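Local coordinates for neutral ceramidase (Pseudomonas aeruginosa, PDB 2ZWS), which hydrolyses the N-acyl bond of ceramides to give sphingosine and a free fatty acid, can also run the reverse synthesis, and carries zinc and magnesium ions, at residues A[41-46]-A[238-243]; A[56-61]-A[92-97]. All blocks are in the same frame, centred on the assembly; numbering follows the deposited sequence.

Overall arrangement
Following the chain from its N terminus, the first of the four segments lies on strand 41-49, which turns back into strand 55-61, its antiparallel neighbour, so the first halves of both contacts lie side by side; the backbones of Phe45 and Tyr58 are hydrogen-bonded there. Contact 2 then closes a loop of 30 residues that holds helix 68-81, bringing 92-97 beside 56-61. Contact 1 closes much later, when 238-243 packs across 41-46 after 191 intervening residues, and contact 2 is nested entirely within that loop. The two centres are about 7 Å apart. At their shared border Gln243 NE2 probably bonds Thr96 O, tying the residue after strand 238-242 to the turn before the zinc ligand His97.

Contact 1 (A[41-46]-A[238-243]); sequences WARAFV and VAAFAQ
Arg43 lays its aliphatic chain against Val238 and Ala239 where strands 41-46 and 238-242 pass each other at 106°, their axes 7.6 Å apart at closest approach. This is near-orthogonal packing of two strands by their side chains rather than edge-to-edge pairing, although both belong to the same branched or curled sheet of the N-terminal region. The Arg43 CG carbon meets CG1 of Val238 at 3.7 Å. From there the chain runs extended from CG to NE over the opposing backbone, and CD approaches the carbonyl oxygen of Ala239 to 3.2 Å. Arg43 NE is equally close to Ala239 O, but its angle is too poor for a hydrogen bond. The guanidinium instead forms salt bridges through NE to Glu228 and through NH1 to Asp62, while Ala239 O takes a hydrogen bond from Ser224 and the Ala239 N-H is held by Glu228.

Two residues further on, Phe45 supplies the second half of the interface. The end of its ring comes nearer the other strand and meets two methyls obliquely, with CZ 3.7 Å from Val238 CG1 and CE1 3.6 Å from the CB of Ala240. With CG1 anti to its backbone N (chi1 -179°), Val238 places one methyl against both the Arg43 chain and the far end of the Phe45 ring. Leu9 of strand 5-13 adjoins both Phe45 and Val238, and Phe187 meets the Phe45 ring, extending this apolar patch. The Ala240 side chain is about 4 Å from that of Asn60, an inferred substrate-binding residue, so the crossing probably lies beside the substrate pocket.

Methyl and ring carbons thus adjoin a buried guanidinium, whose charge is probably balanced by Glu228 and Asp62 and would be expected to favour their ionised forms; Glu228 also couples it to the crossing strand through Ala239 N.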
# COMPACT_ATOMS: atom_id res chain seq x y z
N TRP A 41 -5.53 -0.34 5.80
CA TRP A 41 -6.77 -1.01 5.36
C TRP A 41 -6.60 -1.62 3.98
O TRP A 41 -5.77 -1.13 3.14
CB TRP A 41 -7.94 0.00 5.30
CG TRP A 41 -8.14 0.64 6.66
CD1 TRP A 41 -7.56 1.79 7.12
CD2 TRP A 41 -8.96 0.13 7.72
NE1 TRP A 41 -7.96 2.03 8.43
CE2 TRP A 41 -8.81 1.02 8.82
CE3 TRP A 41 -9.78 -0.98 7.86
CZ2 TRP A 41 -9.47 0.82 10.03
CZ3 TRP A 41 -10.44 -1.18 9.06
CH2 TRP A 41 -10.27 -0.29 10.14
N ALA A 42 -7.32 -2.72 3.77
CA ALA A 42 -7.59 -3.24 2.44
C ALA A 42 -8.98 -2.75 2.04
O ALA A 42 -9.93 -2.89 2.81
CB ALA A 42 -7.57 -4.75 2.44
N ARG A 43 -9.08 -2.19 0.85
CA ARG A 43 -10.36 -1.65 0.33
C ARG A 43 -10.66 -2.44 -0.93
O ARG A 43 -9.89 -2.38 -1.90
CB ARG A 43 -10.19 -0.16 0.02
CG ARG A 43 -10.15 0.72 1.28
CD ARG A 43 -9.85 2.20 0.97
NE ARG A 43 -9.94 3.05 2.16
CZ ARG A 43 -8.92 3.29 2.98
NH1 ARG A 43 -7.73 2.75 2.72
NH2 ARG A 43 -9.07 4.07 4.06
N ALA A 44 -11.75 -3.19 -0.90
CA ALA A 44 -12.10 -4.12 -1.97
C ALA A 44 -13.29 -3.64 -2.76
O ALA A 44 -14.29 -3.15 -2.16
CB ALA A 44 -12.42 -5.50 -1.40
N PHE A 45 -13.22 -3.83 -4.07
CA PHE A 45 -14.27 -3.36 -4.99
C PHE A 45 -14.61 -4.55 -5.86
O PHE A 45 -13.83 -4.95 -6.72
CB PHE A 45 -13.75 -2.22 -5.87
CG PHE A 45 -13.33 -1.01 -5.08
CD1 PHE A 45 -12.11 -1.01 -4.38
CD2 PHE A 45 -14.17 0.10 -4.98
CE1 PHE A 45 -11.72 0.10 -3.64
CE2 PHE A 45 -13.77 1.23 -4.23
CZ PHE A 45 -12.55 1.23 -3.57
N VAL A 46 -15.77 -5.13 -5.58
CA VAL A 46 -16.27 -6.25 -6.38
C VAL A 46 -17.17 -5.67 -7.44
O VAL A 46 -18.05 -4.87 -7.11
CB VAL A 46 -17.10 -7.25 -5.50
CG1 VAL A 46 -17.69 -8.33 -6.36
CG2 VAL A 46 -16.21 -7.87 -4.45
N VAL A 238 -16.37 3.97 0.52
CA VAL A 238 -15.01 3.45 0.36
C VAL A 238 -14.32 4.20 -0.75
O VAL A 238 -14.78 4.20 -1.90
CB VAL A 238 -14.99 1.93 0.11
CG1 VAL A 238 -13.54 1.42 -0.02
CG2 VAL A 238 -15.74 1.19 1.24
N ALA A 239 -13.21 4.84 -0.39
CA ALA A 239 -12.37 5.58 -1.35
C ALA A 239 -10.97 5.01 -1.34
O ALA A 239 -10.29 5.04 -0.33
CB ALA A 239 -12.29 7.04 -0.97
N ALA A 240 -10.56 4.47 -2.48
CA ALA A 240 -9.17 3.99 -2.65
C ALA A 240 -8.36 5.02 -3.46
O ALA A 240 -8.81 5.51 -4.48
CB ALA A 240 -9.14 2.63 -3.36
N PHE A 241 -7.15 5.32 -2.98
CA PHE A 241 -6.19 6.09 -3.75
C PHE A 241 -5.07 5.15 -4.14
O PHE A 241 -4.25 4.73 -3.28
CB PHE A 241 -5.71 7.30 -2.95
CG PHE A 241 -6.73 8.39 -2.94
CD1 PHE A 241 -7.83 8.28 -2.10
CD2 PHE A 241 -6.63 9.48 -3.81
CE1 PHE A 241 -8.84 9.26 -2.11
CE2 PHE A 241 -7.63 10.47 -3.81
CZ PHE A 241 -8.74 10.34 -2.98
N ALA A 242 -5.06 4.80 -5.43
CA ALA A 242 -4.13 3.84 -6.02
C ALA A 242 -3.01 4.53 -6.81
O ALA A 242 -3.10 5.73 -7.15
CB ALA A 242 -4.87 2.88 -6.94
N GLN A 243 -1.94 3.78 -7.06
CA GLN A 243 -0.79 4.26 -7.85
C GLN A 243 -0.92 3.97 -9.34
O GLN A 243 -1.68 3.09 -9.75
CB GLN A 243 0.50 3.57 -7.38
CG GLN A 243 0.89 3.93 -5.96
CD GLN A 243 1.49 5.32 -5.84
OE1 GLN A 243 1.61 6.08 -6.83
NE2 GLN A 243 1.91 5.64 -4.62

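Contact 2 (A[56-61]-A[92-97]); sequences LVYVNT and MLAATH. With ZN (zinc ion), chain B; FMT (formic acid), chain E.
Tyr58 receives the sulfur of Met92 at the edge of its ring, in the ring plane: SD is 3.8 Å from CD2 and 5.0 Å from the ring centroid, a Met-aromatic contact. The CB of Ala94 approaches the same ring obliquely, and the phenol OH is hydrogen-bonded to Asn439. The amide of Asn60 is approached at both ends. Its ND2 donates to O2 of a formic acid molecule, probably from the crystallisation liquor, at 2.8 Å, while OD1 and Ala95 O both lie within hydrogen-bonding distance of one water, whose protons may be shared among more acceptors. Asn60 is an inferred substrate-binding residue. A third flat group, the imidazole of His97, uses NE2 to bind zinc at 2.2 Å, with His204, Glu411, Tyr448 and a water completing the site; its ND1 is hydrogen-bonded to Gly64 O, and His99 meets it edge-to-face.

Strands 55-61 and 91-95, joined through helix 68-81, form a beta-alpha-beta unit, in which segments 56-61 and 92-95 run parallel at 20°. Backbone bonds link Val57 O to Met92 N, Val59 to Met92 and Ala94, and Thr61 to Ala94 and Thr96. Met92 and Ala94 share a face with Tyr58 and Asn60. On the other face Val59 and Leu93 lie side by side, CB to CD2 at 3.9 Å, packed against helix 120-138. Ala94 O is held twice by Thr61, from opposite faces of the carbonyl plane: by N at 2.8 Å and by OG1 at 2.9 Å. The hydroxyl sits between the backbone N and the carbonyl carbon (chi1 63°), and Ala95 CB packs against it.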
# COMPACT_ATOMS: atom_id res chain seq x y z
N LEU A 56 -15.35 -9.43 -11.15
CA LEU A 56 -13.98 -9.05 -10.89
C LEU A 56 -13.90 -8.50 -9.47
O LEU A 56 -14.87 -7.94 -8.97
CB LEU A 56 -13.56 -7.94 -11.86
CG LEU A 56 -13.60 -8.28 -13.36
CD1 LEU A 56 -13.31 -7.02 -14.13
CD2 LEU A 56 -12.61 -9.36 -13.73
N VAL A 57 -12.73 -8.64 -8.85
CA VAL A 57 -12.49 -7.90 -7.61
C VAL A 57 -11.10 -7.23 -7.66
O VAL A 57 -10.09 -7.85 -8.02
CB VAL A 57 -12.73 -8.77 -6.33
CG1 VAL A 57 -11.81 -9.98 -6.28
CG2 VAL A 57 -12.60 -7.91 -5.06
N TYR A 58 -11.10 -5.95 -7.31
CA TYR A 58 -9.89 -5.15 -7.19
C TYR A 58 -9.75 -4.72 -5.73
O TYR A 58 -10.72 -4.27 -5.11
CB TYR A 58 -10.01 -3.90 -8.09
CG TYR A 58 -8.94 -2.88 -7.86
CD1 TYR A 58 -9.12 -1.83 -6.95
CD2 TYR A 58 -7.74 -2.98 -8.55
CE1 TYR A 58 -8.12 -0.90 -6.72
CE2 TYR A 58 -6.72 -2.04 -8.35
CZ TYR A 58 -6.91 -1.01 -7.43
OH TYR A 58 -5.91 -0.09 -7.23
N VAL A 59 -8.57 -4.98 -5.15
CA VAL A 59 -8.31 -4.59 -3.77
C VAL A 59 -7.10 -3.67 -3.72
O VAL A 59 -6.03 -4.03 -4.24
CB VAL A 59 -8.08 -5.84 -2.82
CG1 VAL A 59 -7.94 -5.40 -1.38
CG2 VAL A 59 -9.21 -6.89 -2.95
N ASN A 60 -7.27 -2.48 -3.14
CA ASN A 60 -6.11 -1.62 -2.92
C ASN A 60 -5.76 -1.62 -1.43
O ASN A 60 -6.66 -1.56 -0.58
CB ASN A 60 -6.34 -0.18 -3.42
CG ASN A 60 -5.05 0.61 -3.59
OD1 ASN A 60 -4.09 0.15 -4.21
ND2 ASN A 60 -5.07 1.81 -3.09
N THR A 61 -4.48 -1.76 -1.11
CA THR A 61 -4.03 -1.96 0.26
C THR A 61 -3.08 -0.84 0.72
O THR A 61 -2.20 -0.37 -0.04
CB THR A 61 -3.30 -3.33 0.41
OG1 THR A 61 -2.12 -3.35 -0.41
CG2 THR A 61 -4.27 -4.52 0.06
N MET A 92 -7.40 -8.77 -8.37
CA MET A 92 -6.21 -7.91 -8.49
C MET A 92 -5.93 -7.27 -7.14
O MET A 92 -6.81 -6.67 -6.56
CB MET A 92 -6.41 -6.81 -9.55
CG MET A 92 -5.17 -5.96 -9.79
SD MET A 92 -5.40 -4.69 -11.05
CE MET A 92 -5.69 -5.70 -12.52
N LEU A 93 -4.68 -7.39 -6.69
CA LEU A 93 -4.28 -6.80 -5.41
C LEU A 93 -3.24 -5.74 -5.69
O LEU A 93 -2.29 -6.01 -6.41
CB LEU A 93 -3.66 -7.88 -4.50
CG LEU A 93 -4.46 -9.15 -4.24
CD1 LEU A 93 -3.67 -10.05 -3.28
CD2 LEU A 93 -5.85 -8.88 -3.66
N ALA A 94 -3.41 -4.53 -5.18
CA ALA A 94 -2.46 -3.46 -5.41
C ALA A 94 -2.17 -2.73 -4.11
O ALA A 94 -2.89 -2.90 -3.12
CB ALA A 94 -3.00 -2.52 -6.45
N ALA A 95 -1.09 -1.97 -4.09
CA ALA A 95 -0.69 -1.26 -2.88
C ALA A 95 -0.49 0.23 -3.14
O ALA A 95 -0.14 0.65 -4.26
CB ALA A 95 0.63 -1.85 -2.41
N THR A 96 -0.65 1.01 -2.07
CA THR A 96 -0.49 2.46 -2.13
C THR A 96 1.00 2.88 -2.07
O THR A 96 1.33 4.05 -2.37
CB THR A 96 -1.13 3.14 -0.91
OG1 THR A 96 -0.49 2.64 0.28
CG2 THR A 96 -2.65 2.97 -0.89
N HIS A 97 1.86 1.96 -1.63
CA HIS A 97 3.32 2.23 -1.49
C HIS A 97 3.63 3.17 -0.33
O HIS A 97 4.62 3.91 -0.34
CB HIS A 97 3.90 2.73 -2.80
CG HIS A 97 5.38 2.58 -2.91
ND1 HIS A 97 6.06 1.46 -2.47
CD2 HIS A 97 6.30 3.36 -3.56
CE1 HIS A 97 7.35 1.60 -2.78
NE2 HIS A 97 7.52 2.73 -3.45
ZN ZN B . 9.37 3.26 -4.43
C FMT E . -6.02 4.25 -0.46
O1 FMT E . -5.50 4.58 0.66
O2 FMT E . -6.36 3.12 -0.93
O HOH W 1 -2.14 1.03 -6.06
O HOH W 2 10.34 3.20 -2.55